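Local structure of Zgc:56074 (3E9D) at residues Val191-Pro203 against Arg235-Lys247. The protein probably hydrolyses fructose 2,6-bisphosphate, and fructose 1,6-bisphosphate as well, thereby restraining glycolysis and favouring the pentose phosphate pathway. Residues are numbered along the deposited sequence; the frame is centred on the assembly and turned at random.
Sequences VRHLVEDLQCCLP and RATRIQGVFINRK. With K (potassium ion), chain E.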
loop_
_atom_site.group_PDB
_atom_site.type_symbol
_atom_site.label_atom_id
_atom_site.label_comp_id
_atom_site.label_asym_id
_atom_site.label_seq_id
_atom_site.Cartn_x
_atom_site.Cartn_y
_atom_site.Cartn_z
ATOM N N VAL A 191 -6.436 2.435 -1.696
ATOM C CA VAL A 191 -7.393 1.980 -0.695
ATOM C C VAL A 191 -8.824 2.321 -1.116
ATOM O O VAL A 191 -9.722 1.464 -1.025
ATOM C CB VAL A 191 -7.065 2.551 0.726
ATOM C CG1 VAL A 191 -8.215 2.347 1.678
ATOM C CG2 VAL A 191 -5.797 1.879 1.292
ATOM N N ARG A 192 -9.043 3.555 -1.580
ATOM C CA ARG A 192 -10.392 3.949 -1.998
ATOM C C ARG A 192 -10.871 3.115 -3.209
ATOM O O ARG A 192 -12.048 2.760 -3.289
ATOM C CB ARG A 192 -10.493 5.458 -2.321
ATOM C CG ARG A 192 -11.963 5.884 -2.629
ATOM C CD ARG A 192 -12.140 7.399 -2.814
ATOM N NE ARG A 192 -12.109 8.142 -1.553
ATOM C CZ ARG A 192 -13.161 8.357 -0.760
ATOM N NH1 ARG A 192 -14.362 7.856 -1.057
ATOM N NH2 ARG A 192 -13.006 9.065 0.356
ATOM N N HIS A 193 -9.960 2.816 -4.139
ATOM C CA HIS A 193 -10.297 1.940 -5.266
ATOM C C HIS A 193 -10.774 0.551 -4.779
ATOM O O HIS A 193 -11.828 0.068 -5.178
ATOM C CB HIS A 193 -9.127 1.767 -6.236
ATOM C CG HIS A 193 -9.411 0.762 -7.314
ATOM N ND1 HIS A 193 -10.384 0.962 -8.275
ATOM C CD2 HIS A 193 -8.879 -0.460 -7.566
ATOM C CE1 HIS A 193 -10.433 -0.094 -9.072
ATOM N NE2 HIS A 193 -9.521 -0.962 -8.672
ATOM N N LEU A 194 -9.994 -0.059 -3.894
ATOM C CA LEU A 194 -10.342 -1.356 -3.307
ATOM C C LEU A 194 -11.694 -1.339 -2.595
ATOM O O LEU A 194 -12.525 -2.226 -2.811
ATOM C CB LEU A 194 -9.248 -1.799 -2.342
ATOM C CG LEU A 194 -7.888 -2.209 -2.940
ATOM C CD1 LEU A 194 -6.959 -2.658 -1.834
ATOM C CD2 LEU A 194 -7.993 -3.299 -4.026
ATOM N N VAL A 195 -11.934 -0.300 -1.792
ATOM C CA VAL A 195 -13.113 -0.255 -0.927
ATOM C C VAL A 195 -14.377 0.192 -1.666
ATOM O O VAL A 195 -15.438 -0.426 -1.540
ATOM C CB VAL A 195 -12.845 0.648 0.297
ATOM C CG1 VAL A 195 -14.127 0.891 1.083
ATOM C CG2 VAL A 195 -11.769 -0.012 1.191
ATOM N N GLU A 196 -14.260 1.259 -2.444
ATOM C CA GLU A 196 -15.401 1.874 -3.099
ATOM C C GLU A 196 -15.672 1.309 -4.511
ATOM O O GLU A 196 -16.806 0.910 -4.824
ATOM C CB GLU A 196 -15.201 3.391 -3.119
ATOM C CG GLU A 196 -16.466 4.188 -3.084
ATOM C CD GLU A 196 -16.215 5.671 -2.845
ATOM O OE1 GLU A 196 -17.034 6.298 -2.120
ATOM O OE2 GLU A 196 -15.215 6.200 -3.382
ATOM N N ASP A 197 -14.639 1.233 -5.349
ATOM C CA ASP A 197 -14.826 0.803 -6.744
ATOM C C ASP A 197 -15.081 -0.680 -6.871
ATOM O O ASP A 197 -15.772 -1.104 -7.778
ATOM C CB ASP A 197 -13.619 1.176 -7.613
ATOM C CG ASP A 197 -13.410 2.680 -7.713
ATOM O OD1 ASP A 197 -14.362 3.451 -7.439
ATOM O OD2 ASP A 197 -12.283 3.087 -8.054
ATOM N N LEU A 198 -14.514 -1.475 -5.977
ATOM C CA LEU A 198 -14.636 -2.933 -6.086
ATOM C C LEU A 198 -15.607 -3.493 -5.045
ATOM O O LEU A 198 -15.950 -2.794 -4.084
ATOM C CB LEU A 198 -13.251 -3.588 -5.952
ATOM C CG LEU A 198 -12.197 -3.085 -6.968
ATOM C CD1 LEU A 198 -10.880 -3.849 -6.829
ATOM C CD2 LEU A 198 -12.704 -3.165 -8.427
ATOM N N GLN A 199 -16.057 -4.734 -5.245
ATOM C CA GLN A 199 -16.779 -5.482 -4.211
ATOM C C GLN A 199 -15.824 -5.689 -3.035
ATOM O O GLN A 199 -14.736 -6.230 -3.204
ATOM C CB GLN A 199 -17.309 -6.818 -4.765
ATOM C CG GLN A 199 -17.657 -7.890 -3.719
ATOM C CD GLN A 199 -19.067 -7.778 -3.139
ATOM O OE1 GLN A 199 -19.881 -6.953 -3.561
ATOM N NE2 GLN A 199 -19.359 -8.624 -2.160
ATOM N N CYS A 200 -16.224 -5.253 -1.844
ATOM C CA CYS A 200 -15.302 -5.246 -0.715
ATOM C C CYS A 200 -16.053 -5.384 0.596
ATOM O O CYS A 200 -17.122 -4.783 0.763
ATOM C CB CYS A 200 -14.487 -3.947 -0.719
ATOM S SG CYS A 200 -13.081 -3.920 0.478
ATOM N N CYS A 201 -15.488 -6.166 1.515
ATOM C CA CYS A 201 -16.031 -6.335 2.854
ATOM C C CYS A 201 -15.139 -5.614 3.847
ATOM O O CYS A 201 -13.912 -5.638 3.731
ATOM C CB CYS A 201 -16.153 -7.818 3.259
ATOM S SG CYS A 201 -16.925 -8.939 2.005
ATOM N N LEU A 202 -15.767 -4.965 4.816
ATOM C CA LEU A 202 -15.054 -4.272 5.871
ATOM C C LEU A 202 -15.594 -4.794 7.205
ATOM O O LEU A 202 -16.807 -4.973 7.336
ATOM C CB LEU A 202 -15.241 -2.748 5.750
ATOM C CG LEU A 202 -14.551 -1.989 4.607
ATOM C CD1 LEU A 202 -15.014 -0.571 4.580
ATOM C CD2 LEU A 202 -13.024 -2.046 4.720
ATOM N N PRO A 203 -14.704 -5.018 8.192
ATOM C CA PRO A 203 -14.996 -5.674 9.470
ATOM C C PRO A 203 -15.816 -4.803 10.437
ATOM O O PRO A 203 -15.962 -3.596 10.204
ATOM C CB PRO A 203 -13.599 -5.945 10.039
ATOM C CG PRO A 203 -12.763 -4.790 9.495
ATOM C CD PRO A 203 -13.293 -4.573 8.105
ATOM N N ARG A 235 -9.508 -12.531 -11.698
ATOM C CA ARG A 235 -10.364 -11.535 -11.070
ATOM C C ARG A 235 -10.464 -11.821 -9.581
ATOM O O ARG A 235 -10.506 -12.979 -9.173
ATOM C CB ARG A 235 -11.767 -11.585 -11.691
ATOM C CG ARG A 235 -11.830 -10.960 -13.065
ATOM C CD ARG A 235 -12.970 -11.544 -13.899
ATOM N NE ARG A 235 -12.777 -11.309 -15.331
ATOM C CZ ARG A 235 -13.010 -10.149 -15.937
ATOM N NH1 ARG A 235 -13.443 -9.099 -15.237
ATOM N NH2 ARG A 235 -12.806 -10.033 -17.246
ATOM N N ALA A 236 -10.520 -10.755 -8.795
ATOM C CA ALA A 236 -10.818 -10.848 -7.374
ATOM C C ALA A 236 -12.312 -11.063 -7.190
ATOM O O ALA A 236 -13.125 -10.266 -7.661
ATOM C CB ALA A 236 -10.370 -9.585 -6.637
ATOM N N THR A 237 -12.676 -12.148 -6.530
ATOM C CA THR A 237 -14.068 -12.400 -6.212
ATOM C C THR A 237 -14.404 -11.867 -4.810
ATOM O O THR A 237 -15.537 -11.469 -4.553
ATOM C CB THR A 237 -14.388 -13.875 -6.263
ATOM O OG1 THR A 237 -13.413 -14.580 -5.500
ATOM C CG2 THR A 237 -14.377 -14.380 -7.723
ATOM N N ARG A 238 -13.416 -11.871 -3.918
ATOM C CA ARG A 238 -13.599 -11.319 -2.579
ATOM C C ARG A 238 -12.381 -10.486 -2.194
ATOM O O ARG A 238 -11.250 -10.897 -2.431
ATOM C CB ARG A 238 -13.816 -12.435 -1.571
ATOM C CG ARG A 238 -14.051 -11.948 -0.135
ATOM C CD ARG A 238 -14.454 -13.119 0.745
ATOM N NE ARG A 238 -15.624 -13.787 0.178
ATOM C CZ ARG A 238 -16.044 -15.002 0.516
ATOM N NH1 ARG A 238 -15.397 -15.706 1.438
ATOM N NH2 ARG A 238 -17.127 -15.507 -0.064
ATOM N N ILE A 239 -12.637 -9.298 -1.651
ATOM C CA ILE A 239 -11.613 -8.448 -1.055
ATOM C C ILE A 239 -12.094 -8.144 0.371
ATOM O O ILE A 239 -13.210 -7.636 0.571
ATOM C CB ILE A 239 -11.402 -7.152 -1.880
ATOM C CG1 ILE A 239 -11.052 -7.510 -3.341
ATOM C CG2 ILE A 239 -10.328 -6.260 -1.230
ATOM C CD1 ILE A 239 -11.066 -6.341 -4.305
ATOM N N GLN A 240 -11.284 -8.497 1.360
ATOM C CA GLN A 240 -11.642 -8.263 2.754
ATOM C C GLN A 240 -10.657 -7.273 3.355
ATOM O O GLN A 240 -9.458 -7.559 3.449
ATOM C CB GLN A 240 -11.637 -9.576 3.560
ATOM C CG GLN A 240 -11.766 -9.394 5.106
ATOM C CD GLN A 240 -13.205 -9.145 5.569
ATOM O OE1 GLN A 240 -14.110 -9.892 5.213
ATOM N NE2 GLN A 240 -13.416 -8.092 6.366
ATOM N N GLY A 241 -11.164 -6.114 3.769
ATOM C CA GLY A 241 -10.357 -5.186 4.540
ATOM C C GLY A 241 -10.141 -5.743 5.936
ATOM O O GLY A 241 -11.052 -6.310 6.522
ATOM N N VAL A 242 -8.930 -5.621 6.463
ATOM C CA VAL A 242 -8.656 -6.085 7.844
ATOM C C VAL A 242 -8.374 -4.891 8.760
ATOM O O VAL A 242 -9.054 -4.708 9.766
ATOM C CB VAL A 242 -7.512 -7.137 7.892
ATOM C CG1 VAL A 242 -7.279 -7.675 9.308
ATOM C CG2 VAL A 242 -7.793 -8.306 6.903
ATOM N N PHE A 243 -7.381 -4.077 8.407
ATOM C CA PHE A 243 -7.098 -2.836 9.129
ATOM C C PHE A 243 -6.480 -1.827 8.166
ATOM O O PHE A 243 -5.925 -2.213 7.115
ATOM C CB PHE A 243 -6.241 -3.063 10.399
ATOM C CG PHE A 243 -4.929 -3.824 10.161
ATOM C CD1 PHE A 243 -3.792 -3.155 9.703
ATOM C CD2 PHE A 243 -4.839 -5.194 10.434
ATOM C CE1 PHE A 243 -2.567 -3.829 9.516
ATOM C CE2 PHE A 243 -3.621 -5.902 10.251
ATOM C CZ PHE A 243 -2.485 -5.219 9.790
ATOM N N ILE A 244 -6.619 -0.543 8.498
ATOM C CA ILE A 244 -6.173 0.544 7.622
ATOM C C ILE A 244 -5.374 1.556 8.434
ATOM O O ILE A 244 -5.813 1.986 9.512
ATOM C CB ILE A 244 -7.366 1.301 6.947
ATOM C CG1 ILE A 244 -8.328 0.357 6.208
ATOM C CG2 ILE A 244 -6.870 2.440 6.008
ATOM C CD1 ILE A 244 -7.782 -0.212 4.936
ATOM N N ASN A 245 -4.209 1.926 7.906
ATOM C CA ASN A 245 -3.332 2.963 8.489
ATOM C C ASN A 245 -2.979 2.740 9.961
ATOM O O ASN A 245 -2.922 3.687 10.755
ATOM C CB ASN A 245 -3.940 4.350 8.285
ATOM C CG ASN A 245 -4.081 4.715 6.820
ATOM O OD1 ASN A 245 -3.489 4.073 5.946
ATOM N ND2 ASN A 245 -4.851 5.764 6.543
ATOM N N ARG A 246 -2.753 1.477 10.320
ATOM C CA ARG A 246 -2.382 1.118 11.680
ATOM C C ARG A 246 -0.954 1.616 12.004
ATOM O O ARG A 246 -0.041 1.469 11.203
ATOM C CB ARG A 246 -2.489 -0.399 11.866
ATOM C CG ARG A 246 -2.060 -0.877 13.244
ATOM C CD ARG A 246 -2.207 -2.377 13.399
ATOM N NE ARG A 246 -3.604 -2.818 13.441
ATOM C CZ ARG A 246 -3.974 -4.082 13.644
ATOM N NH1 ARG A 246 -3.044 -5.030 13.836
ATOM N NH2 ARG A 246 -5.272 -4.401 13.688
ATOM N N LYS A 247 -0.777 2.172 13.196
ATOM C CA LYS A 247 0.513 2.729 13.585
ATOM C C LYS A 247 0.807 2.428 15.061
ATOM O O LYS A 247 1.446 3.224 15.750
ATOM C CB LYS A 247 0.552 4.229 13.271
ATOM C CG LYS A 247 -0.623 5.016 13.874
ATOM C CD LYS A 247 -0.405 6.534 13.856
ATOM C CE LYS A 247 0.971 6.920 14.413
ATOM N NZ LYS A 247 1.091 8.381 14.769
HETATM K K K E . -17.675 -1.318 -2.705
HETATM O O HOH W 1 -15.499 -8.926 -1.129
HETATM O O HOH W 2 -14.181 -8.112 -5.242
HETATM O O HOH W 3 -17.040 -1.454 0.425
#
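I239 meets L198 because its chi1 of -56° sets CG1 beside its backbone N and an extended chi2 carries CD1 onward, 3.6 Å from L198 CD1; its other branch, CG2, rests against C200 SG. The beta-branched isoleucine suits a strand, and its apolar CD1 packs against L198, just past helix 184-197, and more loosely against L194 CD2 in the helix's last turns. The CB of Q240 points away from segment 191-203, but a bend at chi2 (80°) folds the amide back, placing OE1 3.5 Å from C201 CB and NE2 near the P203 ring. That NE2 donates to G241 O at 3.0 Å, with G241 O close to the plane of the Q240 amide, fixing its rotation. With only an alanine's methyl here, G241 O would probably lose this donor and a gap would open beside C201 and P203. The backbone of C201 makes a single parallel bridge with Q240: C201 N gives a straight bond (171°) to I239 O at 2.9 Å, and C201 O takes G241 N at 2.8 Å. Glycine fits at G241, since a beta carbon there would collide with L202 CD2. Before the bridge, V195 O and L198 O, each 2.7 Å from the potassium ion, bind it. Residues 200-202 thus line the outermost, antiparallel strand 233-246 of the histidine phosphatase sheet, opposite strand 220-230, while F132 of helix 125-146 packs on L194 and helix 208-211 touches L202.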